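Local coordinates for protein mevalonate kinase (Staphylococcus aureus, PDB 2X7I) that probably phosphorylates mevalonate with ATP, a step of the mevalonate route to isoprenoids, at residues A228-F233 with L277-D282; K71-R76 with N133-I138; I151-P156 with A164-T169. One frame throughout, in Å; residues are numbered along the deposited sequence.

Contact 1 (A228-F233 with L277-D282); sequences ALADIF and LLLAKD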
loop_
_atom_site.group_PDB
_atom_site.type_symbol
_atom_site.label_atom_id
_atom_site.label_comp_id
_atom_site.label_asym_id
_atom_site.label_seq_id
_atom_site.Cartn_x
_atom_site.Cartn_y
_atom_site.Cartn_z
ATOM N N ALA A 228 20.129 -1.313 -10.877
ATOM C CA ALA A 228 20.557 -0.358 -9.855
ATOM C C ALA A 228 19.596 -0.346 -8.666
ATOM O O ALA A 228 20.025 -0.227 -7.521
ATOM C CB ALA A 228 20.692 1.024 -10.442
ATOM N N LEU A 229 18.297 -0.472 -8.929
ATOM C CA LEU A 229 17.324 -0.592 -7.841
ATOM C C LEU A 229 17.565 -1.877 -7.045
ATOM O O LEU A 229 17.395 -1.891 -5.831
ATOM C CB LEU A 229 15.879 -0.549 -8.360
ATOM C CG LEU A 229 14.811 -0.390 -7.269
ATOM C CD1 LEU A 229 14.973 0.920 -6.494
ATOM C CD2 LEU A 229 13.414 -0.493 -7.853
ATOM N N ALA A 230 17.956 -2.948 -7.725
ATOM C CA ALA A 230 18.357 -4.185 -7.053
ATOM C C ALA A 230 19.553 -3.949 -6.107
ATOM O O ALA A 230 19.529 -4.346 -4.939
ATOM C CB ALA A 230 18.695 -5.260 -8.090
ATOM N N ASP A 231 20.584 -3.284 -6.614
ATOM C CA ASP A 231 21.722 -2.871 -5.799
ATOM C C ASP A 231 21.239 -2.116 -4.552
ATOM O O ASP A 231 21.559 -2.493 -3.424
ATOM C CB ASP A 231 22.666 -2.012 -6.642
ATOM C CG ASP A 231 23.813 -1.420 -5.844
ATOM O OD1 ASP A 231 24.038 -1.815 -4.681
ATOM O OD2 ASP A 231 24.505 -0.544 -6.394
ATOM N N ILE A 232 20.441 -1.076 -4.766
ATOM C CA ILE A 232 19.912 -0.249 -3.676
ATOM C C ILE A 232 19.107 -1.060 -2.656
ATOM O O ILE A 232 19.272 -0.866 -1.457
ATOM C CB ILE A 232 19.074 0.937 -4.236
ATOM C CG1 ILE A 232 20.012 1.943 -4.918
ATOM C CG2 ILE A 232 18.282 1.619 -3.140
ATOM C CD1 ILE A 232 19.310 2.953 -5.776
ATOM N N PHE A 233 18.255 -1.969 -3.123
ATOM C CA PHE A 233 17.511 -2.857 -2.208
ATOM C C PHE A 233 18.479 -3.639 -1.314
ATOM O O PHE A 233 18.296 -3.702 -0.105
ATOM C CB PHE A 233 16.638 -3.850 -2.979
ATOM C CG PHE A 233 15.219 -3.382 -3.238
ATOM C CD1 PHE A 233 14.928 -2.047 -3.503
ATOM C CD2 PHE A 233 14.180 -4.298 -3.247
ATOM C CE1 PHE A 233 13.623 -1.637 -3.750
ATOM C CE2 PHE A 233 12.873 -3.894 -3.487
ATOM C CZ PHE A 233 12.602 -2.555 -3.743
ATOM N N LEU A 277 9.898 -7.240 0.221
ATOM C CA LEU A 277 9.896 -6.967 -1.211
ATOM C C LEU A 277 11.068 -7.706 -1.870
ATOM O O LEU A 277 12.222 -7.489 -1.492
ATOM C CB LEU A 277 10.016 -5.458 -1.461
ATOM C CG LEU A 277 9.118 -4.539 -0.617
ATOM C CD1 LEU A 277 9.460 -3.075 -0.827
ATOM C CD2 LEU A 277 7.657 -4.787 -0.920
ATOM N N LEU A 278 10.774 -8.577 -2.836
ATOM C CA LEU A 278 11.819 -9.305 -3.569
ATOM C C LEU A 278 11.747 -8.959 -5.051
ATOM O O LEU A 278 10.663 -8.912 -5.625
ATOM C CB LEU A 278 11.672 -10.827 -3.396
ATOM C CG LEU A 278 11.684 -11.352 -1.952
ATOM C CD1 LEU A 278 11.324 -12.842 -1.894
ATOM C CD2 LEU A 278 13.028 -11.099 -1.310
ATOM N N LEU A 279 12.905 -8.731 -5.664
ATOM C CA LEU A 279 12.974 -8.325 -7.055
ATOM C C LEU A 279 13.330 -9.512 -7.940
ATOM O O LEU A 279 14.270 -10.250 -7.657
ATOM C CB LEU A 279 13.994 -7.195 -7.232
ATOM C CG LEU A 279 13.685 -5.861 -6.541
ATOM C CD1 LEU A 279 14.638 -4.780 -7.033
ATOM C CD2 LEU A 279 12.237 -5.420 -6.766
ATOM N N ALA A 280 12.549 -9.696 -9.001
ATOM C CA ALA A 280 12.756 -10.775 -9.964
ATOM C C ALA A 280 12.776 -10.163 -11.347
ATOM O O ALA A 280 12.121 -9.151 -11.584
ATOM C CB ALA A 280 11.649 -11.793 -9.863
ATOM N N LYS A 281 13.531 -10.782 -12.249
ATOM C CA LYS A 281 13.707 -10.268 -13.602
ATOM C C LYS A 281 12.489 -10.520 -14.497
ATOM O O LYS A 281 12.201 -9.713 -15.386
ATOM C CB LYS A 281 14.952 -10.891 -14.253
ATOM C CG LYS A 281 16.254 -10.575 -13.525
ATOM C CD LYS A 281 17.464 -11.247 -14.198
ATOM C CE LYS A 281 18.787 -10.612 -13.771
ATOM N NZ LYS A 281 19.933 -11.091 -14.625
ATOM N N ASP A 282 11.796 -11.640 -14.282
ATOM C CA ASP A 282 10.686 -12.036 -15.158
ATOM C C ASP A 282 9.565 -12.711 -14.385
ATOM O O ASP A 282 9.728 -13.042 -13.201
ATOM C CB ASP A 282 11.185 -12.931 -16.310
ATOM C CG ASP A 282 11.794 -14.250 -15.835
ATOM O OD1 ASP A 282 11.422 -14.756 -14.757
ATOM O OD2 ASP A 282 12.644 -14.799 -16.568
#

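Contact 2 (K71-R76 with N133-I138); sequences KSLVNR and NWAEQI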
loop_
_atom_site.group_PDB
_atom_site.type_symbol
_atom_site.label_atom_id
_atom_site.label_comp_id
_atom_site.label_asym_id
_atom_site.label_seq_id
_atom_site.Cartn_x
_atom_site.Cartn_y
_atom_site.Cartn_z
ATOM N N LYS A 71 -17.883 2.626 9.020
ATOM C CA LYS A 71 -19.212 3.049 9.476
ATOM C C LYS A 71 -19.302 4.571 9.643
ATOM O O LYS A 71 -20.350 5.165 9.379
ATOM C CB LYS A 71 -19.592 2.331 10.777
ATOM C CG LYS A 71 -19.950 0.873 10.547
ATOM C CD LYS A 71 -20.169 0.061 11.815
ATOM C CE LYS A 71 -20.851 -1.279 11.445
ATOM N NZ LYS A 71 -21.022 -2.240 12.580
ATOM N N SER A 72 -18.198 5.192 10.063
ATOM C CA SER A 72 -18.128 6.646 10.164
ATOM C C SER A 72 -18.226 7.334 8.802
ATOM O O SER A 72 -18.874 8.380 8.690
ATOM C CB SER A 72 -16.838 7.090 10.877
ATOM O OG SER A 72 -16.923 6.813 12.264
ATOM N N LEU A 73 -17.581 6.765 7.779
ATOM C CA LEU A 73 -17.661 7.331 6.436
ATOM C C LEU A 73 -19.092 7.258 5.892
ATOM O O LEU A 73 -19.569 8.200 5.273
ATOM C CB LEU A 73 -16.695 6.636 5.469
ATOM C CG LEU A 73 -15.197 6.726 5.781
ATOM C CD1 LEU A 73 -14.364 6.184 4.618
ATOM C CD2 LEU A 73 -14.779 8.152 6.156
ATOM N N VAL A 74 -19.779 6.149 6.142
ATOM C CA VAL A 74 -21.128 5.961 5.622
ATOM C C VAL A 74 -22.142 6.863 6.348
ATOM O O VAL A 74 -22.977 7.504 5.707
ATOM C CB VAL A 74 -21.565 4.490 5.688
ATOM C CG1 VAL A 74 -22.989 4.341 5.154
ATOM C CG2 VAL A 74 -20.607 3.608 4.889
ATOM N N ASN A 75 -22.065 6.907 7.676
ATOM C CA ASN A 75 -22.891 7.821 8.448
ATOM C C ASN A 75 -22.752 9.255 7.949
ATOM O O ASN A 75 -23.745 9.925 7.706
ATOM C CB ASN A 75 -22.540 7.750 9.936
ATOM C CG ASN A 75 -23.092 6.511 10.615
ATOM O OD1 ASN A 75 -23.924 5.784 10.050
ATOM N ND2 ASN A 75 -22.631 6.257 11.833
ATOM N N ARG A 76 -21.517 9.713 7.787
ATOM C CA ARG A 76 -21.251 11.056 7.276
ATOM C C ARG A 76 -21.846 11.273 5.894
ATOM O O ARG A 76 -22.421 12.319 5.620
ATOM C CB ARG A 76 -19.742 11.328 7.213
ATOM C CG ARG A 76 -19.399 12.791 6.952
ATOM C CD ARG A 76 -17.902 12.979 6.699
ATOM N NE ARG A 76 -17.530 14.342 6.292
ATOM C CZ ARG A 76 -17.419 15.385 7.119
ATOM N NH1 ARG A 76 -17.682 15.259 8.426
ATOM N NH2 ARG A 76 -17.047 16.571 6.628
ATOM N N ASN A 133 -8.264 12.494 2.038
ATOM C CA ASN A 133 -7.458 12.810 3.219
ATOM C C ASN A 133 -8.370 13.066 4.423
ATOM O O ASN A 133 -8.093 12.580 5.513
ATOM C CB ASN A 133 -6.484 13.982 2.960
ATOM C CG ASN A 133 -5.220 13.549 2.179
ATOM O OD1 ASN A 133 -4.873 14.131 1.149
ATOM N ND2 ASN A 133 -4.535 12.531 2.680
ATOM N N TRP A 134 -9.490 13.760 4.201
ATOM C CA TRP A 134 -10.470 13.995 5.264
ATOM C C TRP A 134 -11.129 12.702 5.756
ATOM O O TRP A 134 -11.358 12.533 6.963
ATOM C CB TRP A 134 -11.553 15.002 4.832
ATOM C CG TRP A 134 -11.024 16.352 4.337
ATOM C CD1 TRP A 134 -9.724 16.813 4.380
ATOM C CD2 TRP A 134 -11.795 17.403 3.732
ATOM N NE1 TRP A 134 -9.649 18.066 3.820
ATOM C CE2 TRP A 134 -10.904 18.453 3.423
ATOM C CE3 TRP A 134 -13.151 17.549 3.409
ATOM C CZ2 TRP A 134 -11.329 19.641 2.814
ATOM C CZ3 TRP A 134 -13.572 18.731 2.807
ATOM C CH2 TRP A 134 -12.659 19.760 2.514
ATOM N N ALA A 135 -11.416 11.787 4.832
ATOM C CA ALA A 135 -12.056 10.503 5.181
ATOM C C ALA A 135 -11.120 9.605 5.997
ATOM O O ALA A 135 -11.546 8.962 6.953
ATOM C CB ALA A 135 -12.550 9.775 3.928
ATOM N N GLU A 136 -9.852 9.575 5.611
ATOM C CA GLU A 136 -8.814 8.885 6.379
ATOM C C GLU A 136 -8.735 9.396 7.822
ATOM O O GLU A 136 -8.707 8.607 8.761
ATOM C CB GLU A 136 -7.464 9.057 5.705
ATOM C CG GLU A 136 -7.365 8.360 4.359
ATOM C CD GLU A 136 -6.295 8.961 3.481
ATOM O OE1 GLU A 136 -5.288 9.448 4.022
ATOM O OE2 GLU A 136 -6.459 8.938 2.247
ATOM N N GLN A 137 -8.746 10.713 7.991
ATOM C CA GLN A 137 -8.757 11.327 9.331
ATOM C C GLN A 137 -9.941 10.857 10.182
ATOM O O GLN A 137 -9.766 10.451 11.326
ATOM C CB GLN A 137 -8.747 12.860 9.211
ATOM C CG GLN A 137 -9.067 13.627 10.483
ATOM C CD GLN A 137 -7.974 13.532 11.521
ATOM O OE1 GLN A 137 -6.781 13.594 11.197
ATOM N NE2 GLN A 137 -8.372 13.397 12.785
ATOM N N ILE A 138 -11.135 10.912 9.603
ATOM C CA ILE A 138 -12.370 10.511 10.271
ATOM C C ILE A 138 -12.430 9.011 10.568
ATOM O O ILE A 138 -12.783 8.603 11.680
ATOM C CB ILE A 138 -13.581 10.876 9.392
ATOM C CG1 ILE A 138 -13.789 12.392 9.403
ATOM C CG2 ILE A 138 -14.848 10.157 9.844
ATOM C CD1 ILE A 138 -14.768 12.843 8.344
#

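Contact 3 (I151-P156 with A164-T169); sequences IVSGKP and AETLKT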
loop_
_atom_site.group_PDB
_atom_site.type_symbol
_atom_site.label_atom_id
_atom_site.label_comp_id
_atom_site.label_asym_id
_atom_site.label_seq_id
_atom_site.Cartn_x
_atom_site.Cartn_y
_atom_site.Cartn_z
ATOM N N ILE A 151 -1.516 7.119 -4.717
ATOM C CA ILE A 151 -2.676 6.365 -5.181
ATOM C C ILE A 151 -3.507 7.121 -6.230
ATOM O O ILE A 151 -3.765 6.591 -7.305
ATOM C CB ILE A 151 -3.585 5.950 -3.998
ATOM C CG1 ILE A 151 -2.901 4.867 -3.162
ATOM C CG2 ILE A 151 -4.916 5.401 -4.492
ATOM C CD1 ILE A 151 -3.610 4.607 -1.864
ATOM N N VAL A 152 -3.905 8.351 -5.922
ATOM C CA VAL A 152 -4.744 9.148 -6.818
ATOM C C VAL A 152 -4.058 9.469 -8.146
ATOM O O VAL A 152 -4.622 9.223 -9.214
ATOM C CB VAL A 152 -5.204 10.452 -6.145
ATOM C CG1 VAL A 152 -5.886 11.360 -7.149
ATOM C CG2 VAL A 152 -6.147 10.127 -5.011
ATOM N N SER A 153 -2.838 9.993 -8.074
ATOM C CA SER A 153 -2.050 10.308 -9.275
ATOM C C SER A 153 -1.661 9.076 -10.096
ATOM O O SER A 153 -1.449 9.175 -11.293
ATOM C CB SER A 153 -0.775 11.061 -8.894
ATOM O OG SER A 153 0.122 10.228 -8.151
ATOM N N GLY A 154 -1.544 7.921 -9.453
ATOM C CA GLY A 154 -1.021 6.724 -10.119
ATOM C C GLY A 154 0.455 6.854 -10.491
ATOM O O GLY A 154 0.945 6.166 -11.398
ATOM N N LYS A 155 1.161 7.740 -9.792
ATOM C CA LYS A 155 2.570 8.005 -10.064
ATOM C C LYS A 155 3.413 7.865 -8.791
ATOM O O LYS A 155 2.878 7.975 -7.674
ATOM C CB LYS A 155 2.711 9.404 -10.638
ATOM C CG LYS A 155 2.119 9.548 -12.035
ATOM C CD LYS A 155 1.790 11.005 -12.349
ATOM C CE LYS A 155 1.400 11.192 -13.812
ATOM N NZ LYS A 155 0.410 10.161 -14.244
ATOM N N PRO A 156 4.732 7.615 -8.945
ATOM C CA PRO A 156 5.579 7.580 -7.764
ATOM C C PRO A 156 5.688 8.960 -7.127
ATOM O O PRO A 156 5.643 9.958 -7.832
ATOM C CB PRO A 156 6.948 7.123 -8.306
ATOM C CG PRO A 156 6.717 6.623 -9.656
ATOM C CD PRO A 156 5.508 7.347 -10.167
ATOM N N ALA A 164 9.389 17.803 -2.031
ATOM C CA ALA A 164 8.702 16.580 -2.483
ATOM C C ALA A 164 8.269 16.723 -3.944
ATOM O O ALA A 164 7.942 17.819 -4.393
ATOM C CB ALA A 164 7.500 16.277 -1.605
ATOM N N GLU A 165 8.291 15.617 -4.687
ATOM C CA GLU A 165 7.953 15.639 -6.115
ATOM C C GLU A 165 7.120 14.426 -6.492
ATOM O O GLU A 165 7.180 13.388 -5.834
ATOM C CB GLU A 165 9.214 15.642 -6.985
ATOM C CG GLU A 165 10.271 16.679 -6.615
ATOM C CD GLU A 165 9.801 18.114 -6.786
ATOM O OE1 GLU A 165 10.356 19.009 -6.101
ATOM O OE2 GLU A 165 8.885 18.350 -7.609
ATOM N N THR A 166 6.352 14.572 -7.565
ATOM C CA THR A 166 5.625 13.462 -8.160
ATOM C C THR A 166 6.330 13.114 -9.450
ATOM O O THR A 166 6.494 13.966 -10.311
ATOM C CB THR A 166 4.162 13.831 -8.437
ATOM O OG1 THR A 166 3.474 13.982 -7.191
ATOM C CG2 THR A 166 3.478 12.741 -9.264
ATOM N N LEU A 167 6.779 11.872 -9.569
ATOM C CA LEU A 167 7.552 11.458 -10.742
ATOM C C LEU A 167 6.616 11.038 -11.880
ATOM O O LEU A 167 5.390 11.078 -11.736
ATOM C CB LEU A 167 8.503 10.313 -10.373
ATOM C CG LEU A 167 9.405 10.515 -9.141
ATOM C CD1 LEU A 167 10.310 9.307 -8.924
ATOM C CD2 LEU A 167 10.244 11.791 -9.252
ATOM N N LYS A 168 7.192 10.649 -13.010
ATOM C CA LYS A 168 6.412 10.101 -14.117
ATOM C C LYS A 168 6.050 8.649 -13.812
ATOM O O LYS A 168 6.643 8.036 -12.922
ATOM C CB LYS A 168 7.197 10.214 -15.427
ATOM C CG LYS A 168 7.352 11.653 -15.886
ATOM C CD LYS A 168 8.648 11.907 -16.663
ATOM C CE LYS A 168 8.430 11.943 -18.152
ATOM N NZ LYS A 168 9.658 12.399 -18.860
ATOM N N THR A 169 5.075 8.108 -14.546
ATOM C CA THR A 169 4.585 6.738 -14.322
ATOM C C THR A 169 5.730 5.730 -14.167
ATOM O O THR A 169 6.730 5.807 -14.867
ATOM C CB THR A 169 3.647 6.276 -15.478
ATOM O OG1 THR A 169 2.390 6.950 -15.370
ATOM C CG2 THR A 169 3.390 4.769 -15.426
HETATM O O HOH W 1 0.010 6.812 -14.214
#

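Contact 1 (A228-F233 with L277-D282)
Leu279 sets a methyl over one face of the Phe233 ring, and this pair carries most of the contact between a helix and the strand beneath it. The CH-pi geometry is clear: CD1 of Leu279 stands 4.0 Å from the centroid of the Phe233 ring, only 18° off the ring normal, and is offset toward the rim. The other branch, Leu279 CD2, comes to 3.7 Å from Phe233 CE2, and the two side chains cross at about a right angle. CD1 covers the face, while CG and CD2 sit above and outside the CD2-CE2 bond. A chi1 of -65° holds Leu279 CG beside its backbone N, where it comes 3.7 Å from Phe233 CD2. CD1 also reaches the helix backbone, lying 3.8 Å from Ala230 CA, while Leu229 CG is more distant at 4.4 Å from Leu279 CD1. Two residues back on the strand, Leu277 meets the same aromatic with its CB, 3.8 Å from Phe233 CE2, in an oblique approach. No hydrogen bond crosses the contact, and the side chains that meet are all hydrocarbon and buried.

The segment axes come within 9.6 Å at 149°: helical residues 228-233 run roughly antiparallel to strand residues 277-280 over one face of the four-stranded antiparallel sheet, within the GHMP kinase C-terminal family region. Ala264 of neighbouring strand 264-267 touches Ala230, Phe233 and Leu279, Met176 of strand 175-180 touches Leu277 and Leu279, and Val220 of helix 203-222 packs against Leu229.

Contact 2 (K71-R76 with N133-I138)
Ser72 meets Ile138 through carbon: its CB lies 3.8 Å from Ile138 CG2, at the partly exposed margin of two packed helices. One residue on, Leu73 supplies the buried part. Its CD2 touches Ala135 at two atoms, CB at 3.5 Å and the carbonyl oxygen O at 3.4 Å. Leu73 CD1 is more distant from Ala135 CB, at 4.1 Å. The same CD2 reaches Ile138 CG2 at 4.2 Å.

A turn later, Arg76 crosses Ile138 at about a right angle. Its CG is anti to the backbone N (chi1 -169°) and the chain runs extended from CG to NE. Ile138 CD1 sits 3.5 Å from Arg76 CD and over one face of the guanidinium, 3.9 Å from Arg76 CZ. Ile138 divides its methyls between partners: CG2 to Ser72 and Leu73, CD1 to Arg76.

The segment axes approach to 9.7 Å, and no hydrogen bond joins them: two helices of the GHMP kinase N-terminal family region, steeply inclined at 121°, pack mainly through apolar carbons. Both also touch helix 103-119, where Phe111 meets Leu73 and Val74, and Glu136 packs on Ala105 and Ala108. Ile54 of strand 53-58 also touches Val74.

Contact 3 (I151-P156 with A164-T169)
Pro156 and Leu167 are joined by the one hydrogen bond across the contact, Leu167 N to Pro156 O at 2.8 Å with an N-H...O angle of 159°. The donor is tilted 26° from the carbonyl plane. The same oxygen receives a CA-H...O contact from Thr166, whose CA lies 3.5 Å from Pro156 O. The pyrrolidine ring crosses the Leu167 side chain at about a right angle, with Pro156 CB 4.1 Å from Leu167 CD1, while its other end is pressed against backbone, Pro156 CD standing 3.1 Å from Lys168 O.

The bond prolongs the pairing of strand 157-160 with strand 163-166, an antiparallel hairpin at the edge of the mixed sheet, to the point where the chain enters it. It enters from helix 145-153: Gly154 leaves helical geometry with a positive phi, and Ser153 OG accepts from Lys155 N in an ST turn, while also bonding Gln149 O within the helix.

Lys155 then lies across Thr166. Its CB is 3.7 Å from Thr166 CG2 and its chain passes over Leu167 O; a bend at chi4 (47°) turns NZ beside Thr169. Ammonium and hydroxyl do not bond directly, Lys155 NZ being 3.9 Å from Thr169 OG1. A water links this corner instead, donating to Gly154 O, bonding Thr169 OG1 at 2.6 Å and accepting weakly from Lys155 NZ.

In the fold
Along the chain the contacts follow in series: contact 2 closes before contact 3 opens, and contact 3 before contact 1. Contacts 1 and 2 lie on opposite sides of the chain's centre, their centres about 37 Å apart, and belong to different family regions, C-terminal and N-terminal. Contact 3 lies about 24 Å from contact 2 and about 20 Å from contact 1, centre to centre. No two contacts touch; contacts 2 and 3 come nearest, about 7 Å between closest atoms, and use the successive helices 125-140 and 145-153. Contact 3 also involves the mixed sheet, whereas contact 1 uses the four-stranded antiparallel sheet. Contact 2 thus belongs to the N-terminal half and contact 1 to the C-terminal half of the two-part GHMP kinase fold, with contact 3 between them.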